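PDB 3QY7: tyrosine-protein phosphatase YwqE from Bacillus subtilis, which removes phosphate from tyrosine-phosphorylated proteins, among them YwqD, YwqF and Ssb, as a metal-dependent (manganese) phosphatase with a PHP-like TIM-barrel fold. Local coordinates for residues 4-9 and 191-196; 32-37 and 203-208; 107-112 and 132-137; 112-117 and 141-146. One frame throughout, in Å; residues are numbered along the deposited sequence. Where two conformers were deposited one is given.

Contact 1 (4-9 and 191-196); sequences IHCHIL and VASDAH. With FE (Fe (III) ion), chain C; MG (magnesium ion), chain D.
His5, His7 and Asp194 close on one iron(III) ion, which lies 2.1 Å from His5 NE2, with His7 NE2 and Asp194 OD1 at like distance; Glu80 completes the protein ligands. This metal end is the tight part. Asp194 CG is anti to its backbone N (chi1 -160°), and the side chain runs alongside both rings, CB lying over the face of His5. The His196 ring stacks offset on His7, with planes 30° apart, while its NE2 holds magnesium together with Asp14 and His42. Two backbone bonds of 2.8 Å, Asp194 N to His5 O and His7 N to Ala195 O, fix the loops. The other ring nitrogens are held as well, His5 ND1 bonding to Gln161 and His7 ND1 to Asp13. Toward Ile4 the fit is looser: its CG1 merely touches Ala192 CB at 3.8 Å, and a water links Ile4 N to Val191 O. A different water, 1.9 Å from the iron and also bound to a second iron, donates to Asp194 OD2 at 2.6 Å. A water so held between two metals is consistent with the nucleophile for phosphate-ester hydrolysis.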
# COMPACT_ATOMS: atom_id res chain seq x y z
N ILE A 4 -2.86 2.99 3.90
CA ILE A 4 -2.00 3.65 2.90
C ILE A 4 -2.15 3.13 1.47
O ILE A 4 -1.45 3.61 0.57
CB ILE A 4 -0.49 3.64 3.30
CG1 ILE A 4 0.11 2.23 3.27
CG2 ILE A 4 -0.31 4.30 4.65
CD1 ILE A 4 1.63 2.25 3.00
N HIS A 5 -3.01 2.14 1.26
CA HIS A 5 -3.20 1.51 -0.06
C HIS A 5 -4.66 1.06 -0.14
O HIS A 5 -5.08 0.19 0.61
CB HIS A 5 -2.22 0.33 -0.19
CG HIS A 5 -2.27 -0.39 -1.51
ND1 HIS A 5 -1.24 -1.23 -1.90
CD2 HIS A 5 -3.16 -0.39 -2.53
CE1 HIS A 5 -1.53 -1.75 -3.09
NE2 HIS A 5 -2.67 -1.24 -3.50
N CYS A 6 -5.43 1.67 -1.04
CA CYS A 6 -6.88 1.43 -1.07
C CYS A 6 -7.47 1.93 -2.38
O CYS A 6 -7.13 3.02 -2.85
CB CYS A 6 -7.54 2.15 0.11
SG CYS A 6 -9.23 1.61 0.41
N HIS A 7 -8.35 1.13 -2.96
CA HIS A 7 -8.94 1.46 -4.24
C HIS A 7 -10.39 1.87 -4.03
O HIS A 7 -11.33 1.28 -4.58
CB HIS A 7 -8.74 0.29 -5.21
CG HIS A 7 -7.30 -0.04 -5.42
ND1 HIS A 7 -6.58 0.47 -6.48
CD2 HIS A 7 -6.43 -0.74 -4.67
CE1 HIS A 7 -5.34 0.03 -6.40
NE2 HIS A 7 -5.21 -0.69 -5.30
N ILE A 8 -10.55 2.91 -3.21
CA ILE A 8 -11.86 3.43 -2.82
C ILE A 8 -12.42 4.47 -3.81
O ILE A 8 -13.63 4.68 -3.85
CB ILE A 8 -11.84 3.99 -1.37
CG1 ILE A 8 -13.27 4.17 -0.83
CG2 ILE A 8 -11.05 5.30 -1.30
CD1 ILE A 8 -13.30 4.42 0.67
N LEU A 9 -11.56 5.12 -4.60
CA LEU A 9 -12.05 6.10 -5.57
C LEU A 9 -12.83 5.39 -6.69
O LEU A 9 -12.38 4.36 -7.20
CB LEU A 9 -10.91 6.94 -6.15
CG LEU A 9 -10.20 7.84 -5.14
CD1 LEU A 9 -9.06 8.62 -5.79
CD2 LEU A 9 -11.16 8.79 -4.39
N VAL A 191 1.09 -2.28 7.03
CA VAL A 191 0.01 -3.19 6.69
C VAL A 191 -1.12 -2.33 6.14
O VAL A 191 -1.44 -1.27 6.71
CB VAL A 191 -0.48 -3.99 7.92
CG1 VAL A 191 -1.45 -5.08 7.48
CG2 VAL A 191 0.69 -4.58 8.71
N ALA A 192 -1.69 -2.73 5.01
CA ALA A 192 -2.74 -1.94 4.39
C ALA A 192 -3.75 -2.83 3.69
O ALA A 192 -3.45 -3.98 3.34
CB ALA A 192 -2.14 -0.89 3.41
N SER A 193 -4.94 -2.28 3.46
CA SER A 193 -6.06 -3.07 2.93
C SER A 193 -5.93 -3.51 1.49
O SER A 193 -6.30 -4.64 1.16
CB SER A 193 -7.38 -2.30 3.07
OG SER A 193 -7.45 -1.21 2.15
N ASP A 194 -5.50 -2.59 0.61
CA ASP A 194 -5.60 -2.80 -0.81
C ASP A 194 -7.07 -3.16 -1.13
O ASP A 194 -7.35 -3.98 -2.01
CB ASP A 194 -4.65 -3.93 -1.22
CG ASP A 194 -4.33 -3.91 -2.69
OD1 ASP A 194 -4.85 -3.06 -3.45
OD2 ASP A 194 -3.51 -4.78 -3.08
N ALA A 195 -8.01 -2.57 -0.40
CA ALA A 195 -9.43 -2.86 -0.63
C ALA A 195 -9.92 -2.46 -2.02
O ALA A 195 -9.57 -1.39 -2.53
CB ALA A 195 -10.30 -2.16 0.45
N HIS A 196 -10.74 -3.32 -2.62
CA HIS A 196 -11.37 -2.99 -3.92
C HIS A 196 -12.89 -2.96 -3.86
O HIS A 196 -13.52 -2.35 -4.70
CB HIS A 196 -10.97 -3.99 -5.01
CG HIS A 196 -9.60 -3.79 -5.57
ND1 HIS A 196 -8.46 -3.83 -4.79
CD2 HIS A 196 -9.17 -3.63 -6.84
CE1 HIS A 196 -7.40 -3.67 -5.55
NE2 HIS A 196 -7.79 -3.53 -6.80
FE FE C . -3.69 -2.17 -5.12
MG MG D . -6.38 -3.31 -8.29
O HOH W 1 -1.83 1.38 6.09
O HOH W 2 -2.57 -3.67 -5.21

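Contact 2 (32-37 and 203-208); sequences QGIRTI and FHTQEA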
# COMPACT_ATOMS: atom_id res chain seq x y z
N GLN A 32 -13.69 -0.80 10.95
CA GLN A 32 -12.38 -1.40 11.21
C GLN A 32 -11.41 -0.49 11.98
O GLN A 32 -10.27 -0.89 12.27
CB GLN A 32 -11.73 -1.83 9.86
CG GLN A 32 -12.38 -3.03 9.19
CD GLN A 32 -11.89 -4.36 9.75
OE1 GLN A 32 -11.16 -4.41 10.74
NE2 GLN A 32 -12.27 -5.45 9.09
N GLY A 33 -11.84 0.72 12.31
CA GLY A 33 -11.00 1.66 13.05
C GLY A 33 -10.14 2.55 12.19
O GLY A 33 -9.27 3.25 12.69
N ILE A 34 -10.39 2.55 10.88
CA ILE A 34 -9.67 3.44 9.97
C ILE A 34 -10.36 4.80 9.91
O ILE A 34 -11.58 4.86 9.73
CB ILE A 34 -9.57 2.79 8.56
CG1 ILE A 34 -8.81 1.44 8.66
CG2 ILE A 34 -8.95 3.76 7.55
CD1 ILE A 34 -8.96 0.52 7.43
N ARG A 35 -9.59 5.88 10.09
CA ARG A 35 -10.13 7.25 10.02
C ARG A 35 -9.62 7.98 8.78
O ARG A 35 -10.20 8.98 8.36
CB ARG A 35 -9.74 8.11 11.24
CG ARG A 35 -9.55 7.39 12.57
CD ARG A 35 -10.76 6.59 13.01
NE ARG A 35 -11.89 7.42 13.43
CZ ARG A 35 -13.04 7.54 12.77
NH1 ARG A 35 -13.24 6.88 11.63
NH2 ARG A 35 -14.00 8.31 13.26
N THR A 36 -8.53 7.48 8.22
CA THR A 36 -7.86 8.18 7.14
C THR A 36 -7.43 7.14 6.11
O THR A 36 -6.81 6.15 6.49
CB THR A 36 -6.63 8.94 7.63
OG1 THR A 36 -6.99 9.76 8.77
CG2 THR A 36 -6.05 9.82 6.52
N ILE A 37 -7.76 7.38 4.84
CA ILE A 37 -7.34 6.50 3.75
C ILE A 37 -6.55 7.30 2.75
O ILE A 37 -6.99 8.36 2.33
CB ILE A 37 -8.56 5.84 3.03
CG1 ILE A 37 -9.22 4.83 3.98
CG2 ILE A 37 -8.09 5.19 1.71
CD1 ILE A 37 -10.47 4.16 3.44
N PHE A 203 -11.43 -5.08 3.68
CA PHE A 203 -10.37 -4.61 4.54
C PHE A 203 -9.64 -5.64 5.46
O PHE A 203 -8.46 -5.82 5.31
CB PHE A 203 -10.90 -3.44 5.38
CG PHE A 203 -11.18 -2.21 4.59
CD1 PHE A 203 -12.33 -2.10 3.87
CD2 PHE A 203 -10.29 -1.17 4.52
CE1 PHE A 203 -12.58 -1.02 3.12
CE2 PHE A 203 -10.56 -0.12 3.79
CZ PHE A 203 -11.70 -0.04 3.07
N HIS A 204 -10.37 -6.33 6.33
CA HIS A 204 -9.77 -7.35 7.20
C HIS A 204 -8.65 -6.81 8.09
O HIS A 204 -7.71 -7.52 8.48
CB HIS A 204 -9.43 -8.61 6.39
CG HIS A 204 -10.63 -9.48 6.18
ND1 HIS A 204 -11.00 -10.46 7.07
CD2 HIS A 204 -11.61 -9.43 5.25
CE1 HIS A 204 -12.12 -11.02 6.67
NE2 HIS A 204 -12.51 -10.42 5.56
N THR A 205 -8.79 -5.54 8.42
CA THR A 205 -7.79 -4.78 9.16
C THR A 205 -7.54 -5.34 10.57
O THR A 205 -6.40 -5.63 10.94
CB THR A 205 -8.24 -3.31 9.27
OG1 THR A 205 -8.72 -2.86 7.99
CG2 THR A 205 -7.10 -2.43 9.71
N GLN A 206 -8.61 -5.49 11.34
CA GLN A 206 -8.50 -5.98 12.72
C GLN A 206 -8.05 -7.43 12.75
O GLN A 206 -7.25 -7.82 13.63
CB GLN A 206 -9.82 -5.78 13.46
CG GLN A 206 -10.15 -4.31 13.72
CD GLN A 206 -9.14 -3.58 14.60
OE1 GLN A 206 -8.50 -4.17 15.48
NE2 GLN A 206 -8.99 -2.29 14.36
N GLU A 207 -8.53 -8.21 11.79
CA GLU A 207 -8.17 -9.61 11.68
C GLU A 207 -6.66 -9.78 11.51
O GLU A 207 -6.03 -10.57 12.22
CB GLU A 207 -8.97 -10.25 10.54
CG GLU A 207 -10.49 -10.28 10.82
CD GLU A 207 -11.30 -9.07 10.31
OE1 GLU A 207 -10.82 -7.90 10.26
OE2 GLU A 207 -12.49 -9.31 9.99
N ALA A 208 -6.08 -8.99 10.61
CA ALA A 208 -4.63 -8.97 10.37
C ALA A 208 -3.84 -8.53 11.60
O ALA A 208 -2.80 -9.13 11.90
CB ALA A 208 -4.29 -8.09 9.16
O HOH W 3 -13.09 -6.70 6.70
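Gln32 meets Gln206 twice, through its side chain and its backbone. Gln206 N donates to Gln32 OE1 at 2.8 Å, from above the amide carbonyl plane, and Gln206 NE2 donates to Gln32 O, also at 2.8 Å and nearly straight (171°). The two side chains slide past each other in opposite directions with amide planes 17° apart. The Gln206 chain bends at chi2 (-62°), folding CD back, and the Gln32 carbonyl oxygen lies in the plane of the Gln206 amide. Gln32 NE2 faces Glu207 OE1 at 3.1 Å and approaches its syn lone pair, but Glu207 was modelled in two conformers, so this bond is less certain. Beside this polar cluster, Ile34 CD1 touches both Thr205 OG1 at 3.4 Å and Phe203 CD2 at 3.6 Å. The contact joins the C-terminal end of helix 19-31 to the N-terminal end of helix 205-216 in the TIM barrel. Gly33, with positive phi, closes the first helix in a Schellman motif and leads the chain toward strand 36-38; His204 is the N-cap of the second, and Gln32 OE1 accepts from Gln206 N in its first turn. Farther out, a water accepts from His204 N at 2.8 Å and, weakly, from Gln32 NE2. Phe203 is backed by Ala29 of helix 19-31, Asp3 and Ser193, with Ile37 CD1 marginally touching its CE2 at 4.3 Å. Gln206 also rests on Met1, whose backbone bonds to Gly33 and Arg35.

Contact 3 (107-112 and 132-137); sequences IEFPFD and PVIAHP. With FE (Fe (III) ion), chain B.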
# COMPACT_ATOMS: atom_id res chain seq x y z
N ILE A 107 5.07 1.71 -5.32
CA ILE A 107 5.52 1.10 -6.56
C ILE A 107 5.15 -0.37 -6.54
O ILE A 107 5.49 -1.08 -5.58
CB ILE A 107 7.06 1.25 -6.70
CG1 ILE A 107 7.47 2.73 -6.67
CG2 ILE A 107 7.59 0.54 -7.97
CD1 ILE A 107 6.94 3.56 -7.80
N GLU A 108 4.48 -0.82 -7.59
CA GLU A 108 4.02 -2.20 -7.71
C GLU A 108 4.79 -2.88 -8.83
O GLU A 108 4.85 -2.35 -9.94
CB GLU A 108 2.53 -2.21 -8.05
CG GLU A 108 1.91 -3.61 -8.09
CD GLU A 108 0.68 -3.68 -8.97
OE1 GLU A 108 -0.28 -4.40 -8.60
OE2 GLU A 108 0.63 -3.02 -10.02
N PHE A 109 5.36 -4.04 -8.52
CA PHE A 109 5.97 -4.93 -9.53
C PHE A 109 4.89 -5.70 -10.28
O PHE A 109 3.87 -6.04 -9.71
CB PHE A 109 6.92 -5.94 -8.85
CG PHE A 109 8.07 -5.32 -8.09
CD1 PHE A 109 8.68 -4.14 -8.52
CD2 PHE A 109 8.55 -5.94 -6.94
CE1 PHE A 109 9.74 -3.59 -7.81
CE2 PHE A 109 9.63 -5.41 -6.22
CZ PHE A 109 10.24 -4.21 -6.66
N PRO A 110 5.13 -6.01 -11.56
CA PRO A 110 4.27 -6.98 -12.21
C PRO A 110 4.24 -8.27 -11.39
O PRO A 110 5.21 -8.60 -10.72
CB PRO A 110 4.98 -7.22 -13.55
CG PRO A 110 6.37 -6.79 -13.34
CD PRO A 110 6.27 -5.63 -12.40
N PHE A 111 3.13 -9.01 -11.45
CA PHE A 111 2.92 -10.10 -10.51
C PHE A 111 3.95 -11.24 -10.61
O PHE A 111 4.16 -11.98 -9.65
CB PHE A 111 1.49 -10.66 -10.63
CG PHE A 111 1.38 -11.81 -11.60
CD1 PHE A 111 1.23 -13.12 -11.13
CD2 PHE A 111 1.43 -11.59 -12.97
CE1 PHE A 111 1.11 -14.19 -12.02
CE2 PHE A 111 1.33 -12.66 -13.87
CZ PHE A 111 1.16 -13.96 -13.39
N ASP A 112 4.58 -11.36 -11.78
CA ASP A 112 5.38 -12.54 -12.10
C ASP A 112 6.88 -12.41 -11.84
O ASP A 112 7.57 -13.41 -11.70
CB ASP A 112 5.15 -12.96 -13.57
CG ASP A 112 5.57 -11.88 -14.55
OD1 ASP A 112 5.09 -10.74 -14.43
OD2 ASP A 112 6.38 -12.17 -15.45
N PRO A 132 10.90 4.43 -1.81
CA PRO A 132 9.97 3.58 -2.55
C PRO A 132 9.37 2.55 -1.61
O PRO A 132 10.09 1.96 -0.79
CB PRO A 132 10.86 2.88 -3.60
CG PRO A 132 12.25 2.95 -3.03
CD PRO A 132 12.31 4.19 -2.17
N VAL A 133 8.05 2.39 -1.70
CA VAL A 133 7.31 1.38 -0.94
C VAL A 133 6.80 0.35 -1.91
O VAL A 133 5.96 0.65 -2.77
CB VAL A 133 6.13 2.00 -0.18
CG1 VAL A 133 5.43 0.91 0.67
CG2 VAL A 133 6.64 3.12 0.75
N ILE A 134 7.32 -0.87 -1.77
CA ILE A 134 6.91 -1.99 -2.63
C ILE A 134 5.52 -2.45 -2.21
O ILE A 134 5.33 -2.83 -1.05
CB ILE A 134 7.91 -3.16 -2.49
CG1 ILE A 134 9.30 -2.70 -2.97
CG2 ILE A 134 7.45 -4.38 -3.34
CD1 ILE A 134 10.45 -3.60 -2.52
N ALA A 135 4.60 -2.43 -3.16
CA ALA A 135 3.23 -2.92 -2.93
C ALA A 135 3.22 -4.45 -2.87
O ALA A 135 3.80 -5.13 -3.72
CB ALA A 135 2.29 -2.43 -3.99
N HIS A 136 2.57 -4.96 -1.83
CA HIS A 136 2.28 -6.38 -1.66
C HIS A 136 3.37 -7.32 -2.19
O HIS A 136 3.11 -8.10 -3.10
CB HIS A 136 0.91 -6.76 -2.24
CG HIS A 136 0.67 -6.26 -3.62
ND1 HIS A 136 1.34 -6.75 -4.73
CD2 HIS A 136 -0.17 -5.30 -4.09
CE1 HIS A 136 0.91 -6.12 -5.81
NE2 HIS A 136 -0.01 -5.24 -5.45
N PRO A 137 4.57 -7.25 -1.61
CA PRO A 137 5.64 -8.12 -2.11
C PRO A 137 5.29 -9.60 -1.94
O PRO A 137 5.79 -10.43 -2.72
CB PRO A 137 6.85 -7.73 -1.24
CG PRO A 137 6.24 -7.17 0.02
CD PRO A 137 5.03 -6.41 -0.49
FE FE B . -1.37 -4.16 -6.81
O HOH W 4 4.95 -5.57 -6.05
O HOH W 5 -2.29 -6.16 -7.14
O HOH W 2 -2.57 -3.67 -5.21
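Ile107 pairs with Ile134 in a parallel bridge. Its N donates to Val133 O at 2.9 Å, and its O accepts from Ala135 N at the same 2.9 Å, so the Ile107 peptide groups reach the residues flanking Ile134. The Ile107 carbonyl also receives a CA-H...O contact from Ile134 CA at 3.4 Å. Glu108 follows on the other face of the sheet, its CB against Ala135 CB. With CG anti to the backbone N (chi1 -175°) and the chain extended beyond it, the carboxylate reaches an iron(III) ion, which stands 2.1 Å from Glu108 OE1 and 2.2 Å from His136 NE2. The carboxylate and imidazole planes are 72° apart, and OE1 lies in plane at the His136 ring edge, as both residues bind the same iron. Glu108 OE2 forms a salt bridge with Arg82, which holds the carboxylate's other oxygen, while Glu80 and two waters add to the iron's shell; one of the waters is shared with a second iron. At Phe109 the strand pairing has ended, and a water takes over, accepting from Phe109 N at 2.9 Å and donating to Ala135 O at 2.6 Å. The Phe109 ring then crosses Ile134, CE2 touching CG2 at 3.8 Å. Strands 104-108 and 131-135 are the two strands of a beta-alpha-beta unit whose helix, 118-127, lays Phe122 against Ile107, Phe109 and Ile134; Leu153 of helix 148-155 packs on Phe109 and Ile134, and strand 159-163 flanks strand 131-135 on its other side.

Contact 4 (112-117 and 141-146); sequences DHVPRY and REIREN
Glu142 stretches out toward Val114 with CG anti to the backbone N (chi1 -166°) and CD anti in turn (chi2 171°), an extended chain that carries CD away from the helix. At its end OE1 accepts from Val114 N at 2.9 Å. The bond is fairly straight, 163° at the hydrogen, and meets OE1 on its anti side, out of the carboxylate plane. The contact lies near the surface of the TIM barrel, between the loop that follows strand 104-108 and the short helix 141-145 that follows strand 131-135. Glu142 OE1 is gripped a second time by a water that donates to it at 2.8 Å and also donates to Val114 O, so the carboxylate oxygen ties Val114 N directly, and Val114 O through the water, to the helix. His113 CB crowds the same oxygen at 3.2 Å. On the inner side, the Val114 and Ile143 side chains cross at a slant, Val114 CG2 touching Ile143 CG1 at 3.9 Å; Ile143 itself is backed by Leu150 and Phe178, and its backbone N bonds to Asn140 OD1. On the exposed side, Asp112 and Arg141 make no salt bridge: Asp112 OD2 and Arg141 NH2 remain 5.3 Å apart. A water connects the residues instead, donating to Asp112 O at 2.7 Å and accepting only weakly from Arg141 NE. The guanidinium approaches the methylene of the aspartate, with Asp112 CB near the plane at its edge, 3.7 Å from Arg141 NH2.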
# COMPACT_ATOMS: atom_id res chain seq x y z
N ASP A 112 4.58 -11.36 -11.78
CA ASP A 112 5.38 -12.54 -12.10
C ASP A 112 6.88 -12.41 -11.84
O ASP A 112 7.57 -13.41 -11.70
CB ASP A 112 5.15 -12.96 -13.57
CG ASP A 112 5.57 -11.88 -14.55
OD1 ASP A 112 5.09 -10.74 -14.43
OD2 ASP A 112 6.38 -12.17 -15.45
N HIS A 113 7.39 -11.18 -11.80
CA HIS A 113 8.83 -10.98 -11.62
C HIS A 113 9.17 -9.62 -11.04
O HIS A 113 8.33 -8.71 -11.04
CB HIS A 113 9.58 -11.18 -12.94
CG HIS A 113 9.35 -10.08 -13.94
ND1 HIS A 113 10.34 -9.21 -14.33
CD2 HIS A 113 8.23 -9.71 -14.60
CE1 HIS A 113 9.84 -8.34 -15.20
NE2 HIS A 113 8.56 -8.63 -15.38
N VAL A 114 10.40 -9.50 -10.55
CA VAL A 114 10.95 -8.22 -10.14
C VAL A 114 11.81 -7.71 -11.29
O VAL A 114 12.83 -8.33 -11.61
CB VAL A 114 11.78 -8.33 -8.86
CG1 VAL A 114 12.40 -6.99 -8.48
CG2 VAL A 114 10.92 -8.86 -7.71
N PRO A 115 11.40 -6.60 -11.93
CA PRO A 115 12.19 -6.05 -13.04
C PRO A 115 13.64 -5.82 -12.62
O PRO A 115 13.92 -5.40 -11.48
CB PRO A 115 11.49 -4.73 -13.35
CG PRO A 115 10.06 -4.99 -12.98
CD PRO A 115 10.17 -5.81 -11.71
N ARG A 116 14.58 -6.11 -13.53
CA ARG A 116 16.00 -6.05 -13.21
C ARG A 116 16.47 -4.65 -12.83
O ARG A 116 17.39 -4.51 -12.04
CB ARG A 116 16.83 -6.59 -14.39
CG ARG A 116 16.52 -8.03 -14.77
CD ARG A 116 17.47 -9.03 -14.11
NE ARG A 116 18.79 -9.05 -14.74
CZ ARG A 116 19.10 -9.72 -15.85
NH1 ARG A 116 18.18 -10.44 -16.48
NH2 ARG A 116 20.33 -9.67 -16.34
N TYR A 117 15.81 -3.62 -13.36
CA TYR A 117 16.21 -2.24 -13.09
C TYR A 117 15.65 -1.68 -11.78
O TYR A 117 15.94 -0.54 -11.42
CB TYR A 117 15.82 -1.33 -14.26
CG TYR A 117 14.33 -1.23 -14.47
CD1 TYR A 117 13.66 -2.12 -15.30
CD2 TYR A 117 13.58 -0.24 -13.81
CE1 TYR A 117 12.30 -2.04 -15.50
CE2 TYR A 117 12.20 -0.15 -14.00
CZ TYR A 117 11.57 -1.05 -14.83
OH TYR A 117 10.22 -0.98 -15.03
N ARG A 141 5.22 -13.46 -7.49
CA ARG A 141 5.67 -14.85 -7.73
C ARG A 141 7.18 -15.03 -7.53
O ARG A 141 7.60 -16.01 -6.90
CB ARG A 141 5.26 -15.34 -9.12
CG ARG A 141 5.08 -16.87 -9.21
CD ARG A 141 5.56 -17.48 -10.54
NE ARG A 141 5.11 -16.76 -11.73
CZ ARG A 141 4.03 -17.06 -12.45
NH1 ARG A 141 3.26 -18.09 -12.11
NH2 ARG A 141 3.72 -16.33 -13.51
N GLU A 142 7.98 -14.12 -8.07
CA GLU A 142 9.44 -14.21 -7.92
C GLU A 142 9.95 -13.99 -6.50
O GLU A 142 10.88 -14.67 -6.05
CB GLU A 142 10.17 -13.27 -8.89
CG GLU A 142 11.66 -13.59 -8.98
CD GLU A 142 12.40 -12.86 -10.08
OE1 GLU A 142 11.81 -11.98 -10.78
OE2 GLU A 142 13.60 -13.17 -10.25
N ILE A 143 9.37 -13.03 -5.77
CA ILE A 143 9.74 -12.87 -4.37
C ILE A 143 9.38 -14.13 -3.58
O ILE A 143 10.13 -14.56 -2.71
CB ILE A 143 9.10 -11.61 -3.75
CG1 ILE A 143 9.72 -10.35 -4.35
CG2 ILE A 143 9.25 -11.61 -2.24
CD1 ILE A 143 8.97 -9.05 -4.03
N ARG A 144 8.22 -14.70 -3.88
CA ARG A 144 7.76 -15.95 -3.26
C ARG A 144 8.76 -17.09 -3.52
O ARG A 144 9.09 -17.85 -2.61
CB ARG A 144 6.38 -16.30 -3.82
CG ARG A 144 5.74 -17.56 -3.28
CD ARG A 144 4.86 -17.29 -2.07
NE ARG A 144 4.09 -18.49 -1.74
CZ ARG A 144 2.80 -18.67 -2.03
NH1 ARG A 144 2.09 -17.72 -2.64
NH2 ARG A 144 2.22 -19.81 -1.70
N GLU A 145 9.25 -17.17 -4.75
CA GLU A 145 10.24 -18.18 -5.13
C GLU A 145 11.65 -17.88 -4.61
O GLU A 145 12.44 -18.79 -4.32
CB GLU A 145 10.23 -18.35 -6.65
CG GLU A 145 9.00 -19.11 -7.15
CD GLU A 145 8.68 -18.86 -8.62
OE1 GLU A 145 9.45 -18.14 -9.30
OE2 GLU A 145 7.65 -19.39 -9.10
N ASN A 146 11.97 -16.60 -4.50
CA ASN A 146 13.31 -16.17 -4.14
C ASN A 146 13.20 -14.94 -3.23
O ASN A 146 13.38 -13.81 -3.70
CB ASN A 146 14.14 -15.89 -5.40
CG ASN A 146 15.56 -15.39 -5.11
OD1 ASN A 146 16.10 -15.57 -4.01
ND2 ASN A 146 16.17 -14.77 -6.12
O HOH W 6 8.19 -16.05 -11.96
O HOH W 7 13.49 -11.02 -12.83

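In the fold
From the N terminus, contact 1 comes first of the four, joining the loop after strand 2-3 to the end of strand 190-192 across 181 residues. Contact 2 joins the turn between helix 19-31 and strand 36-38, inside that span, to the start of helix 205-216, beyond it, so the two cross; they touch through Cys6 with Ile37 and Ser193 and Ala195 with Phe203. Contacts 3 and 4 close much shorter loops within both spans and cross each other, sharing Asp112. Contact 3 ties neighbouring barrel strands and meets contact 1 at the metal centre, through a common water. Contact 4 joins the loop after strand 104-108 to helix 141-145, about 17 Å from contact 2 between nearest atoms.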